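Local structure of E3 SUMO-protein ligase SIZ1 (Saccharomyces cerevisiae, 3I2D) at residues R118-S123 with N155-K160; F141-R146 with P163-P168; L271-A276 with A304-V309; D310-N315 with V323-D328. The protein acts as an E3 ligase that attaches SUMO (Smt3) to septins and PCNA in budding yeast, using an SP-RING domain that interacts with UBC9. All coordinates share one frame; numbering follows the deposited sequence.

Contact 1: R118-S123 with N155-K160; sequences RLYLFS and NIRGFK
Tyr120 reaches across from the strand 118-123 to meet Ile156 and Arg157 with the outer end of its ring. With CG set opposite the carbonyl carbon and next to the backbone N (chi1 -80°), the phenol extends away from its strand and delivers its hydroxyl to the loop 155-160. The ring and the isoleucine side chain cross at a slant. Tyr120 OH lies 4.0 Å from Ile156 CB, and the branch methyl meets the ring obliquely, Ile156 CG2 being 4.3 Å from Tyr120 CE1. Arg157 comes no nearer than its NH1, 4.3 Å from Tyr120 OH, a slanting approach too distant for a hydrogen bond, while its NH2 is bonded to the carbonyl oxygen of Ile205.

No hydrogen bond joins the two segments directly; a water supplies the polar link. It sits at the ring edge, in the plane of the phenol, 2.6 Å from Tyr120 OH, and accepts from Arg157 N over 3.2 Å. The buried hydroxyl is thereby coupled to the loop backbone. Met204 of strand 195-204 touches both Tyr120 and Arg157, and Asp170 touches both Tyr120 and Ile156. Here an irregular loop folds back on an inner strand of an antiparallel sheet in the PINIT domain, meeting it through one projecting aromatic residue and a bridging water.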
loop_
_atom_site.group_PDB
_atom_site.type_symbol
_atom_site.label_atom_id
_atom_site.label_comp_id
_atom_site.label_asym_id
_atom_site.label_seq_id
_atom_site.Cartn_x
_atom_site.Cartn_y
_atom_site.Cartn_z
ATOM N N ARG A 118 -4.790 -10.140 -10.413
ATOM C CA ARG A 118 -5.449 -9.180 -11.287
ATOM C C ARG A 118 -4.485 -8.574 -12.288
ATOM O O ARG A 118 -3.285 -8.510 -12.037
ATOM C CB ARG A 118 -6.084 -8.077 -10.447
ATOM C CG ARG A 118 -6.813 -8.605 -9.226
ATOM C CD ARG A 118 -8.239 -8.125 -9.195
ATOM N NE ARG A 118 -8.935 -8.431 -10.436
ATOM C CZ ARG A 118 -10.146 -7.973 -10.736
ATOM N NH1 ARG A 118 -10.796 -7.189 -9.879
ATOM N NH2 ARG A 118 -10.706 -8.286 -11.898
ATOM N N LEU A 119 -5.013 -8.131 -13.425
ATOM C CA LEU A 119 -4.190 -7.524 -14.468
ATOM C C LEU A 119 -4.237 -5.996 -14.336
ATOM O O LEU A 119 -5.246 -5.369 -14.652
ATOM C CB LEU A 119 -4.715 -7.933 -15.836
ATOM C CG LEU A 119 -3.760 -7.969 -17.023
ATOM C CD1 LEU A 119 -4.520 -7.411 -18.205
ATOM C CD2 LEU A 119 -2.486 -7.172 -16.756
ATOM N N TYR A 120 -3.149 -5.404 -13.863
ATOM C CA TYR A 120 -3.101 -3.962 -13.671
ATOM C C TYR A 120 -2.305 -3.250 -14.751
ATOM O O TYR A 120 -1.288 -3.746 -15.230
ATOM C CB TYR A 120 -2.486 -3.634 -12.304
ATOM C CG TYR A 120 -3.423 -3.773 -11.127
ATOM C CD1 TYR A 120 -4.704 -4.311 -11.281
ATOM C CD2 TYR A 120 -3.043 -3.331 -9.860
ATOM C CE1 TYR A 120 -5.584 -4.399 -10.204
ATOM C CE2 TYR A 120 -3.914 -3.417 -8.771
ATOM C CZ TYR A 120 -5.179 -3.947 -8.955
ATOM O OH TYR A 120 -6.046 -4.014 -7.891
ATOM N N LEU A 121 -2.777 -2.085 -15.154
ATOM C CA LEU A 121 -2.034 -1.329 -16.131
ATOM C C LEU A 121 -1.406 -0.175 -15.350
ATOM O O LEU A 121 -2.086 0.508 -14.575
ATOM C CB LEU A 121 -2.959 -0.810 -17.212
ATOM C CG LEU A 121 -2.278 0.025 -18.288
ATOM C CD1 LEU A 121 -1.146 -0.763 -18.939
ATOM C CD2 LEU A 121 -3.332 0.444 -19.298
ATOM N N PHE A 122 -0.100 0.002 -15.512
ATOM C CA PHE A 122 0.616 1.073 -14.827
ATOM C C PHE A 122 1.067 2.105 -15.838
ATOM O O PHE A 122 1.187 1.813 -17.029
ATOM C CB PHE A 122 1.868 0.552 -14.105
ATOM C CG PHE A 122 1.574 -0.254 -12.881
ATOM C CD1 PHE A 122 1.057 -1.539 -12.985
ATOM C CD2 PHE A 122 1.808 0.274 -11.620
ATOM C CE1 PHE A 122 0.777 -2.277 -11.862
ATOM C CE2 PHE A 122 1.529 -0.459 -10.485
ATOM C CZ PHE A 122 1.014 -1.738 -10.606
ATOM N N SER A 123 1.335 3.308 -15.351
ATOM C CA SER A 123 1.803 4.371 -16.204
ATOM C C SER A 123 2.781 5.205 -15.421
ATOM O O SER A 123 2.609 5.403 -14.234
ATOM C CB SER A 123 0.639 5.233 -16.654
ATOM O OG SER A 123 1.097 6.310 -17.444
ATOM N N ASN A 155 -11.378 2.766 -11.147
ATOM C CA ASN A 155 -11.754 2.160 -9.880
ATOM C C ASN A 155 -11.172 0.758 -9.670
ATOM O O ASN A 155 -11.468 -0.179 -10.426
ATOM C CB ASN A 155 -13.280 2.105 -9.778
ATOM C CG ASN A 155 -13.808 2.803 -8.540
ATOM O OD1 ASN A 155 -13.664 2.309 -7.420
ATOM N ND2 ASN A 155 -14.417 3.970 -8.736
ATOM N N ILE A 156 -10.326 0.635 -8.647
ATOM C CA ILE A 156 -9.717 -0.634 -8.283
ATOM C C ILE A 156 -9.972 -0.860 -6.804
ATOM O O ILE A 156 -10.611 -0.033 -6.147
ATOM C CB ILE A 156 -8.204 -0.663 -8.566
ATOM C CG1 ILE A 156 -7.523 0.584 -8.005
ATOM C CG2 ILE A 156 -7.977 -0.774 -10.053
ATOM C CD1 ILE A 156 -6.049 0.638 -8.344
ATOM N N ARG A 157 -9.479 -1.982 -6.290
ATOM C CA ARG A 157 -9.674 -2.364 -4.901
ATOM C C ARG A 157 -9.703 -1.248 -3.857
ATOM O O ARG A 157 -10.752 -0.982 -3.259
ATOM C CB ARG A 157 -8.636 -3.397 -4.489
ATOM C CG ARG A 157 -8.925 -3.982 -3.134
ATOM C CD ARG A 157 -8.447 -5.390 -3.069
ATOM N NE ARG A 157 -7.218 -5.549 -2.300
ATOM C CZ ARG A 157 -6.055 -4.979 -2.587
ATOM N NH1 ARG A 157 -5.932 -4.172 -3.639
ATOM N NH2 ARG A 157 -5.001 -5.267 -1.839
ATOM N N GLY A 158 -8.569 -0.607 -3.599
ATOM C CA GLY A 158 -8.590 0.448 -2.602
ATOM C C GLY A 158 -8.186 1.762 -3.214
ATOM O O GLY A 158 -8.791 2.216 -4.179
ATOM N N PHE A 159 -7.159 2.378 -2.642
ATOM C CA PHE A 159 -6.633 3.637 -3.144
ATOM C C PHE A 159 -7.718 4.610 -3.569
ATOM O O PHE A 159 -7.647 5.181 -4.655
ATOM C CB PHE A 159 -5.707 3.347 -4.321
ATOM C CG PHE A 159 -4.721 2.258 -4.039
ATOM C CD1 PHE A 159 -5.053 0.932 -4.260
ATOM C CD2 PHE A 159 -3.470 2.556 -3.501
ATOM C CE1 PHE A 159 -4.155 -0.083 -3.951
ATOM C CE2 PHE A 159 -2.565 1.550 -3.188
ATOM C CZ PHE A 159 -2.909 0.229 -3.412
ATOM N N LYS A 160 -8.717 4.818 -2.718
ATOM C CA LYS A 160 -9.795 5.716 -3.093
ATOM C C LYS A 160 -9.419 7.173 -2.848
ATOM O O LYS A 160 -10.084 8.087 -3.324
ATOM C CB LYS A 160 -11.094 5.345 -2.354
ATOM C CG LYS A 160 -11.061 5.607 -0.888
ATOM C CD LYS A 160 -12.462 5.772 -0.306
ATOM C CE LYS A 160 -13.221 4.460 -0.193
ATOM N NZ LYS A 160 -14.332 4.617 0.794
HETATM O O HOH W 1 -8.616 -4.442 -8.104
#

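Contact 2: F141-R146 with P163-P168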
loop_
_atom_site.group_PDB
_atom_site.type_symbol
_atom_site.label_atom_id
_atom_site.label_comp_id
_atom_site.label_asym_id
_atom_site.label_seq_id
_atom_site.Cartn_x
_atom_site.Cartn_y
_atom_site.Cartn_z
ATOM N N PHE A 141 -3.208 13.170 -18.186
ATOM C CA PHE A 141 -4.565 13.686 -18.058
ATOM C C PHE A 141 -4.780 14.766 -19.111
ATOM O O PHE A 141 -3.919 15.611 -19.327
ATOM C CB PHE A 141 -4.766 14.296 -16.675
ATOM C CG PHE A 141 -6.162 14.785 -16.423
ATOM C CD1 PHE A 141 -7.109 13.952 -15.823
ATOM C CD2 PHE A 141 -6.534 16.089 -16.769
ATOM C CE1 PHE A 141 -8.400 14.408 -15.567
ATOM C CE2 PHE A 141 -7.830 16.561 -16.518
ATOM C CZ PHE A 141 -8.762 15.720 -15.916
ATOM N N PRO A 142 -5.927 14.749 -19.795
ATOM C CA PRO A 142 -7.047 13.810 -19.663
ATOM C C PRO A 142 -6.781 12.515 -20.444
ATOM O O PRO A 142 -5.932 12.475 -21.344
ATOM C CB PRO A 142 -8.207 14.593 -20.260
ATOM C CG PRO A 142 -7.507 15.278 -21.450
ATOM C CD PRO A 142 -6.184 15.746 -20.854
ATOM N N ASN A 143 -7.503 11.455 -20.110
ATOM C CA ASN A 143 -7.320 10.206 -20.830
ATOM C C ASN A 143 -8.566 9.354 -20.776
ATOM O O ASN A 143 -9.471 9.590 -19.983
ATOM C CB ASN A 143 -6.127 9.421 -20.263
ATOM C CG ASN A 143 -6.456 8.670 -18.970
ATOM O OD1 ASN A 143 -7.296 7.781 -18.958
ATOM N ND2 ASN A 143 -5.772 9.017 -17.885
ATOM N N GLU A 144 -8.623 8.381 -21.662
ATOM C CA GLU A 144 -9.728 7.450 -21.682
ATOM C C GLU A 144 -9.143 6.097 -21.997
ATOM O O GLU A 144 -8.537 5.909 -23.050
ATOM C CB GLU A 144 -10.761 7.803 -22.732
ATOM C CG GLU A 144 -11.845 6.758 -22.772
ATOM C CD GLU A 144 -13.052 7.206 -23.541
ATOM O OE1 GLU A 144 -13.644 8.240 -23.143
ATOM O OE2 GLU A 144 -13.400 6.522 -24.538
ATOM N N LEU A 145 -9.310 5.164 -21.068
ATOM C CA LEU A 145 -8.785 3.820 -21.240
ATOM C C LEU A 145 -9.905 2.848 -21.576
ATOM O O LEU A 145 -10.969 2.850 -20.942
ATOM C CB LEU A 145 -8.079 3.364 -19.966
ATOM C CG LEU A 145 -7.369 2.014 -20.015
ATOM C CD1 LEU A 145 -6.195 2.059 -20.988
ATOM C CD2 LEU A 145 -6.890 1.678 -18.626
ATOM N N ARG A 146 -9.657 2.024 -22.587
ATOM C CA ARG A 146 -10.620 1.028 -23.016
ATOM C C ARG A 146 -9.952 -0.324 -23.139
ATOM O O ARG A 146 -8.801 -0.436 -23.578
ATOM C CB ARG A 146 -11.225 1.404 -24.367
ATOM C CG ARG A 146 -12.382 2.362 -24.296
ATOM C CD ARG A 146 -12.834 2.797 -25.685
ATOM N NE ARG A 146 -13.954 3.724 -25.579
ATOM C CZ ARG A 146 -15.188 3.368 -25.231
ATOM N NH1 ARG A 146 -15.469 2.098 -24.967
ATOM N NH2 ARG A 146 -16.141 4.284 -25.116
ATOM N N PRO A 163 -6.376 10.098 -6.900
ATOM C CA PRO A 163 -7.161 10.334 -8.114
ATOM C C PRO A 163 -6.813 9.225 -9.105
ATOM O O PRO A 163 -5.825 8.523 -8.928
ATOM C CB PRO A 163 -6.685 11.709 -8.569
ATOM C CG PRO A 163 -5.277 11.769 -8.056
ATOM C CD PRO A 163 -5.371 11.150 -6.691
ATOM N N GLY A 164 -7.617 9.068 -10.147
ATOM C CA GLY A 164 -7.378 8.024 -11.126
ATOM C C GLY A 164 -6.052 8.024 -11.858
ATOM O O GLY A 164 -5.513 6.959 -12.177
ATOM N N THR A 165 -5.517 9.203 -12.135
ATOM C CA THR A 165 -4.252 9.294 -12.852
ATOM C C THR A 165 -3.077 8.840 -11.989
ATOM O O THR A 165 -1.972 8.638 -12.493
ATOM C CB THR A 165 -3.984 10.742 -13.361
ATOM O OG1 THR A 165 -4.099 11.666 -12.274
ATOM C CG2 THR A 165 -4.976 11.130 -14.457
ATOM N N ALA A 166 -3.315 8.642 -10.698
ATOM C CA ALA A 166 -2.241 8.229 -9.803
ATOM C C ALA A 166 -2.332 6.796 -9.259
ATOM O O ALA A 166 -1.762 6.484 -8.215
ATOM C CB ALA A 166 -2.142 9.212 -8.651
ATOM N N LYS A 167 -3.047 5.922 -9.947
ATOM C CA LYS A 167 -3.144 4.544 -9.487
ATOM C C LYS A 167 -3.383 3.670 -10.693
ATOM O O LYS A 167 -3.992 4.108 -11.673
ATOM C CB LYS A 167 -4.281 4.377 -8.470
ATOM C CG LYS A 167 -5.676 4.690 -8.992
ATOM C CD LYS A 167 -6.666 4.838 -7.839
ATOM C CE LYS A 167 -8.020 5.356 -8.309
ATOM N NZ LYS A 167 -9.029 5.418 -7.205
ATOM N N PRO A 168 -2.903 2.423 -10.649
ATOM C CA PRO A 168 -3.084 1.499 -11.774
ATOM C C PRO A 168 -4.558 1.216 -12.114
ATOM O O PRO A 168 -5.460 1.387 -11.282
ATOM C CB PRO A 168 -2.345 0.253 -11.303
ATOM C CG PRO A 168 -2.618 0.258 -9.830
ATOM C CD PRO A 168 -2.380 1.713 -9.471
HETATM O O HOH W 2 -5.821 7.355 -15.464
#
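Thr165 and Phe141 make the main apolar contact between the two segments. The methyl of the threonine, CG2, approaches the phenylalanine ring at its edge, close to the ring plane, 3.8 Å from Phe141 CD1. The same methyl rests against the base of that side chain, 3.9 Å from Phe141 CB. The phenylalanine extends opposite its own backbone N (chi1 -177°), and one face of its ring is covered from within the segment: Pro142 CB stands 4.1 Å above the ring centre, in the compact arrangement of an aromatic residue followed by a cis-proline.

Asn143 adds a looser approach, its ND2 lying 4.1 Å from Thr165 CG2. The polar business of this amide is elsewhere. ND2 donates to the carbonyl oxygen of Pro140 and also to a water at 2.9 Å; the water in turn makes a weak bond to Gly164 O, so the amide is tied indirectly to the short 3-10 turn.

Backbone bonds complete the set. Within 163-168, Ala166 N donates to Pro163 O over 3.1 Å and closes the turn that presents Thr165, while Thr165 is itself joined to Phe139 through the main chain.

No direct hydrogen bond crosses between the segments. The arrangement is a surface contact of the PINIT domain, in which a 3-10 turn of a long connecting loop packs beside the chain that leads into strand 143-147 of an antiparallel sheet.

Contact 3: L271-A276 with A304-V309; sequences LQCFDA and AISEFV
Within the SP-RING zinc finger, Cys273 and Val309 join the segment that follows the zinc ligand His270 to the start of helix 307-313. Cys273 is not a zinc ligand; its side chain stays about 9 Å from the metal and is buried against 304-309. Its sulfur, placed opposite the carbonyl carbon (chi1 -63°), points into the angle between strand 303-305 and the helix. There it touches Ser306 through the methylene, Cys273 SG to Ser306 CB being 3.5 Å, and meets a methyl from the first turn at 3.7 Å, Cys273 SG to Val309 CG2. Val309 CG2 also lies 4.3 Å from Leu271 O.

Pro262 packs against both Cys273 and Val309, bringing the central strand of the small antiparallel sheet into the same cluster. Leu271 extends the apolar surface toward Tyr228 and Leu229 of helix 222-234.

Ser306 therefore has two roles: its CB faces the cysteine, and its hydroxyl serves as the N-cap of helix 307-313, Val309 N donating to Ser306 OG over 3.1 Å at an N-H...O angle of 163°.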
loop_
_atom_site.group_PDB
_atom_site.type_symbol
_atom_site.label_atom_id
_atom_site.label_comp_id
_atom_site.label_asym_id
_atom_site.label_seq_id
_atom_site.Cartn_x
_atom_site.Cartn_y
_atom_site.Cartn_z
ATOM N N LEU A 271 2.660 5.618 24.474
ATOM C CA LEU A 271 1.992 4.433 24.975
ATOM C C LEU A 271 0.795 4.005 24.135
ATOM O O LEU A 271 0.614 2.812 23.865
ATOM C CB LEU A 271 1.537 4.695 26.403
ATOM C CG LEU A 271 2.113 3.804 27.495
ATOM C CD1 LEU A 271 3.617 3.631 27.321
ATOM C CD2 LEU A 271 1.784 4.442 28.830
ATOM N N GLN A 272 -0.016 4.980 23.724
ATOM C CA GLN A 272 -1.215 4.718 22.929
ATOM C C GLN A 272 -0.942 3.930 21.655
ATOM O O GLN A 272 -0.139 4.338 20.818
ATOM C CB GLN A 272 -1.925 6.038 22.575
ATOM C CG GLN A 272 -3.264 5.892 21.810
ATOM C CD GLN A 272 -4.229 4.901 22.468
ATOM O OE1 GLN A 272 -4.431 4.926 23.689
ATOM N NE2 GLN A 272 -4.837 4.032 21.660
ATOM N N CYS A 273 -1.614 2.790 21.525
ATOM C CA CYS A 273 -1.478 1.961 20.341
ATOM C C CYS A 273 -2.735 2.163 19.524
ATOM O O CYS A 273 -3.600 2.958 19.889
ATOM C CB CYS A 273 -1.351 0.487 20.717
ATOM S SG CYS A 273 0.106 0.109 21.690
ATOM N N PHE A 274 -2.830 1.456 18.409
ATOM C CA PHE A 274 -4.007 1.534 17.551
ATOM C C PHE A 274 -4.182 0.133 16.985
ATOM O O PHE A 274 -3.246 -0.659 17.010
ATOM C CB PHE A 274 -3.802 2.552 16.430
ATOM C CG PHE A 274 -2.549 2.343 15.666
ATOM C CD1 PHE A 274 -1.398 3.045 16.003
ATOM C CD2 PHE A 274 -2.506 1.430 14.613
ATOM C CE1 PHE A 274 -0.214 2.846 15.303
ATOM C CE2 PHE A 274 -1.337 1.222 13.910
ATOM C CZ PHE A 274 -0.179 1.935 14.254
ATOM N N ASP A 275 -5.364 -0.180 16.470
ATOM C CA ASP A 275 -5.602 -1.517 15.969
ATOM C C ASP A 275 -4.942 -1.805 14.631
ATOM O O ASP A 275 -5.281 -1.182 13.624
ATOM C CB ASP A 275 -7.103 -1.764 15.894
ATOM C CG ASP A 275 -7.422 -3.219 15.663
ATOM O OD1 ASP A 275 -7.528 -3.625 14.488
ATOM O OD2 ASP A 275 -7.529 -3.970 16.659
ATOM N N ALA A 276 -4.014 -2.763 14.609
ATOM C CA ALA A 276 -3.302 -3.085 13.364
ATOM C C ALA A 276 -4.242 -3.499 12.243
ATOM O O ALA A 276 -3.954 -3.283 11.064
ATOM C CB ALA A 276 -2.251 -4.177 13.594
ATOM N N ALA A 304 4.634 -3.464 15.029
ATOM C CA ALA A 304 4.647 -4.588 15.962
ATOM C C ALA A 304 3.533 -4.507 17.014
ATOM O O ALA A 304 3.074 -3.424 17.368
ATOM C CB ALA A 304 6.000 -4.664 16.659
ATOM N N ILE A 305 3.108 -5.664 17.511
ATOM C CA ILE A 305 2.073 -5.730 18.532
ATOM C C ILE A 305 2.718 -5.308 19.834
ATOM O O ILE A 305 3.882 -5.611 20.068
ATOM C CB ILE A 305 1.548 -7.186 18.722
ATOM C CG1 ILE A 305 0.768 -7.633 17.486
ATOM C CG2 ILE A 305 0.674 -7.281 19.985
ATOM C CD1 ILE A 305 -0.343 -6.697 17.116
ATOM N N SER A 306 1.970 -4.607 20.679
ATOM C CA SER A 306 2.478 -4.186 21.978
ATOM C C SER A 306 2.050 -5.233 22.992
ATOM O O SER A 306 0.871 -5.364 23.296
ATOM C CB SER A 306 1.900 -2.835 22.382
ATOM O OG SER A 306 1.890 -2.689 23.792
ATOM N N GLU A 307 3.018 -5.977 23.509
ATOM C CA GLU A 307 2.736 -7.017 24.473
ATOM C C GLU A 307 2.103 -6.448 25.736
ATOM O O GLU A 307 1.189 -7.055 26.315
ATOM C CB GLU A 307 4.017 -7.760 24.825
ATOM C CG GLU A 307 3.765 -9.049 25.574
ATOM C CD GLU A 307 5.043 -9.774 25.918
ATOM O OE1 GLU A 307 5.776 -9.281 26.804
ATOM O OE2 GLU A 307 5.309 -10.829 25.293
ATOM N N PHE A 308 2.577 -5.280 26.161
ATOM C CA PHE A 308 2.025 -4.673 27.358
ATOM C C PHE A 308 0.526 -4.472 27.207
ATOM O O PHE A 308 -0.254 -4.987 28.012
ATOM C CB PHE A 308 2.660 -3.313 27.657
ATOM C CG PHE A 308 2.187 -2.724 28.957
ATOM C CD1 PHE A 308 2.609 -3.260 30.173
ATOM C CD2 PHE A 308 1.258 -1.694 28.975
ATOM C CE1 PHE A 308 2.110 -2.783 31.384
ATOM C CE2 PHE A 308 0.751 -1.209 30.188
ATOM C CZ PHE A 308 1.180 -1.756 31.392
ATOM N N VAL A 309 0.137 -3.723 26.170
ATOM C CA VAL A 309 -1.265 -3.417 25.900
ATOM C C VAL A 309 -2.076 -4.665 25.559
ATOM O O VAL A 309 -3.246 -4.776 25.936
ATOM C CB VAL A 309 -1.404 -2.381 24.754
ATOM C CG1 VAL A 309 -2.870 -2.081 24.506
ATOM C CG2 VAL A 309 -0.690 -1.103 25.118
#

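Contact 4: D310-N315 with V323-D328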
loop_
_atom_site.group_PDB
_atom_site.type_symbol
_atom_site.label_atom_id
_atom_site.label_comp_id
_atom_site.label_asym_id
_atom_site.label_seq_id
_atom_site.Cartn_x
_atom_site.Cartn_y
_atom_site.Cartn_z
ATOM N N ASP A 310 -1.459 -5.603 24.847
ATOM C CA ASP A 310 -2.137 -6.840 24.491
ATOM C C ASP A 310 -2.527 -7.557 25.783
ATOM O O ASP A 310 -3.645 -8.056 25.908
ATOM C CB ASP A 310 -1.216 -7.733 23.669
ATOM C CG ASP A 310 -1.979 -8.743 22.835
ATOM O OD1 ASP A 310 -1.332 -9.621 22.219
ATOM O OD2 ASP A 310 -3.224 -8.651 22.781
ATOM N N ASP A 311 -1.605 -7.601 26.745
ATOM C CA ASP A 311 -1.864 -8.250 28.031
ATOM C C ASP A 311 -3.096 -7.661 28.720
ATOM O O ASP A 311 -4.029 -8.385 29.062
ATOM C CB ASP A 311 -0.650 -8.111 28.956
ATOM C CG ASP A 311 0.414 -9.170 28.697
ATOM O OD1 ASP A 311 0.270 -9.920 27.698
ATOM O OD2 ASP A 311 1.386 -9.245 29.496
ATOM N N ILE A 312 -3.098 -6.348 28.926
ATOM C CA ILE A 312 -4.234 -5.704 29.576
ATOM C C ILE A 312 -5.521 -6.021 28.813
ATOM O O ILE A 312 -6.547 -6.348 29.400
ATOM C CB ILE A 312 -4.052 -4.162 29.627
ATOM C CG1 ILE A 312 -2.737 -3.819 30.330
ATOM C CG2 ILE A 312 -5.233 -3.510 30.352
ATOM C CD1 ILE A 312 -2.485 -2.339 30.449
ATOM N N LEU A 313 -5.449 -5.939 27.491
ATOM C CA LEU A 313 -6.601 -6.175 26.626
ATOM C C LEU A 313 -7.161 -7.587 26.737
ATOM O O LEU A 313 -8.375 -7.792 26.725
ATOM C CB LEU A 313 -6.198 -5.880 25.181
ATOM C CG LEU A 313 -7.078 -4.969 24.329
ATOM C CD1 LEU A 313 -7.567 -3.746 25.096
ATOM C CD2 LEU A 313 -6.260 -4.558 23.125
ATOM N N GLN A 314 -6.262 -8.557 26.848
ATOM C CA GLN A 314 -6.646 -9.959 26.947
ATOM C C GLN A 314 -6.948 -10.343 28.388
ATOM O O GLN A 314 -7.111 -11.521 28.691
ATOM C CB GLN A 314 -5.515 -10.844 26.409
ATOM C CG GLN A 314 -5.984 -11.982 25.525
ATOM C CD GLN A 314 -6.665 -11.490 24.256
ATOM O OE1 GLN A 314 -7.669 -10.775 24.312
ATOM N NE2 GLN A 314 -6.121 -11.874 23.104
ATOM N N ASN A 315 -7.017 -9.353 29.273
ATOM C CA ASN A 315 -7.286 -9.600 30.685
ATOM C C ASN A 315 -8.090 -8.479 31.314
ATOM O O ASN A 315 -7.858 -8.113 32.467
ATOM C CB ASN A 315 -5.974 -9.753 31.442
ATOM C CG ASN A 315 -5.328 -11.086 31.207
ATOM O OD1 ASN A 315 -5.438 -11.982 32.035
ATOM N ND2 ASN A 315 -4.660 -11.238 30.067
ATOM N N VAL A 323 -7.750 2.395 31.272
ATOM C CA VAL A 323 -7.038 1.734 32.341
ATOM C C VAL A 323 -6.099 2.739 32.995
ATOM O O VAL A 323 -5.528 3.599 32.320
ATOM C CB VAL A 323 -6.249 0.540 31.806
ATOM C CG1 VAL A 323 -5.518 -0.130 32.921
ATOM C CG2 VAL A 323 -7.194 -0.450 31.165
ATOM N N GLU A 324 -5.978 2.656 34.318
ATOM C CA GLU A 324 -5.089 3.551 35.040
ATOM C C GLU A 324 -3.777 2.830 35.273
ATOM O O GLU A 324 -3.750 1.709 35.781
ATOM C CB GLU A 324 -5.688 3.976 36.375
ATOM C CG GLU A 324 -4.808 4.976 37.107
ATOM C CD GLU A 324 -5.599 6.061 37.809
ATOM O OE1 GLU A 324 -6.432 6.723 37.145
ATOM O OE2 GLU A 324 -5.380 6.258 39.023
ATOM N N LEU A 325 -2.689 3.481 34.882
ATOM C CA LEU A 325 -1.361 2.912 35.023
ATOM C C LEU A 325 -0.557 3.647 36.080
ATOM O O LEU A 325 -0.636 4.873 36.193
ATOM C CB LEU A 325 -0.615 2.987 33.686
ATOM C CG LEU A 325 -1.247 2.284 32.484
ATOM C CD1 LEU A 325 -0.394 2.535 31.247
ATOM C CD2 LEU A 325 -1.367 0.792 32.769
ATOM N N THR A 326 0.215 2.883 36.849
ATOM C CA THR A 326 1.070 3.450 37.884
ATOM C C THR A 326 2.541 3.208 37.538
ATOM O O THR A 326 2.890 2.232 36.857
ATOM C CB THR A 326 0.760 2.858 39.292
ATOM O OG1 THR A 326 0.853 1.427 39.263
ATOM C CG2 THR A 326 -0.631 3.268 39.734
ATOM N N SER A 327 3.388 4.120 38.003
ATOM C CA SER A 327 4.825 4.059 37.773
ATOM C C SER A 327 5.288 2.621 37.900
ATOM O O SER A 327 6.247 2.200 37.255
ATOM C CB SER A 327 5.532 4.924 38.808
ATOM O OG SER A 327 4.791 6.110 39.036
ATOM N N ASP A 328 4.589 1.877 38.751
ATOM C CA ASP A 328 4.882 0.475 38.994
ATOM C C ASP A 328 4.879 -0.239 37.651
ATOM O O ASP A 328 5.884 -0.788 37.218
ATOM C CB ASP A 328 3.800 -0.134 39.901
ATOM C CG ASP A 328 4.231 -1.455 40.538
ATOM O OD1 ASP A 328 4.865 -1.422 41.618
ATOM O OD2 ASP A 328 3.943 -2.525 39.957
#
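Gln314 N donates to Asp310 O over 2.8 Å, the shortest sound polar bond here, and closes the last helical turn, from which Ile312 reaches Val323 and Leu325. Two further bonds finish the helix end. Asn315 N returns to Ile312 O at 3.0 Å, and the side chain of Asn315 folds back so that its ND2 donates to Asp311 O over 3.1 Å, with an N-H...O angle of 148° and the donor tilted 19° from the carbonyl plane. The amide thus occupies a main-chain carbonyl of the final turn.

Across the contact the chemistry is purely apolar. Ile312 divides its side chain between two partners on strand 322-326. Its branch methyl meets the valine, Ile312 CG2 to Val323 CG2 being 3.7 Å. Its longer arm, extended to the end (chi2 -179°), carries Ile312 CD1 to 4.1 Å from Leu325 CD2. The isoleucine crosses both partners at a slant, and because Val323 and Leu325 alternate with Glu324, both occupy the same side of the strand.

Trp331 touches all three residues from the neighbouring strand, and Met248 of strand 245-249 touches Ile312 and Leu325. Ile312 of the helix thus packs on one face of a three-stranded antiparallel sheet, joining helix 307-313 of the SP-RING region to the sheet formed by strands 245-249, 322-326 and 331-333.

Overall arrangement
The four contacts fall into two pairs. Contacts 1 and 2 belong to the PINIT domain, interleave along the chain and touch each other: Lys167 NZ reaches Phe159 O, and Pro168 packs on Tyr120. Contacts 3 and 4 lie in the SP-RING and C-terminal region, share helix 307-313 and meet where Leu271 and Phe308 pack on Leu325. Centres of contacts 2 and 4 are about 49 Å apart, on opposite sides of the chain's centre. Contact 2 alone is at the surface. In the PINIT pair a water links the segments, weakly in contact 2; in the other pair, buried apolar groups meet across the segments and polar bonds finish the helix ends.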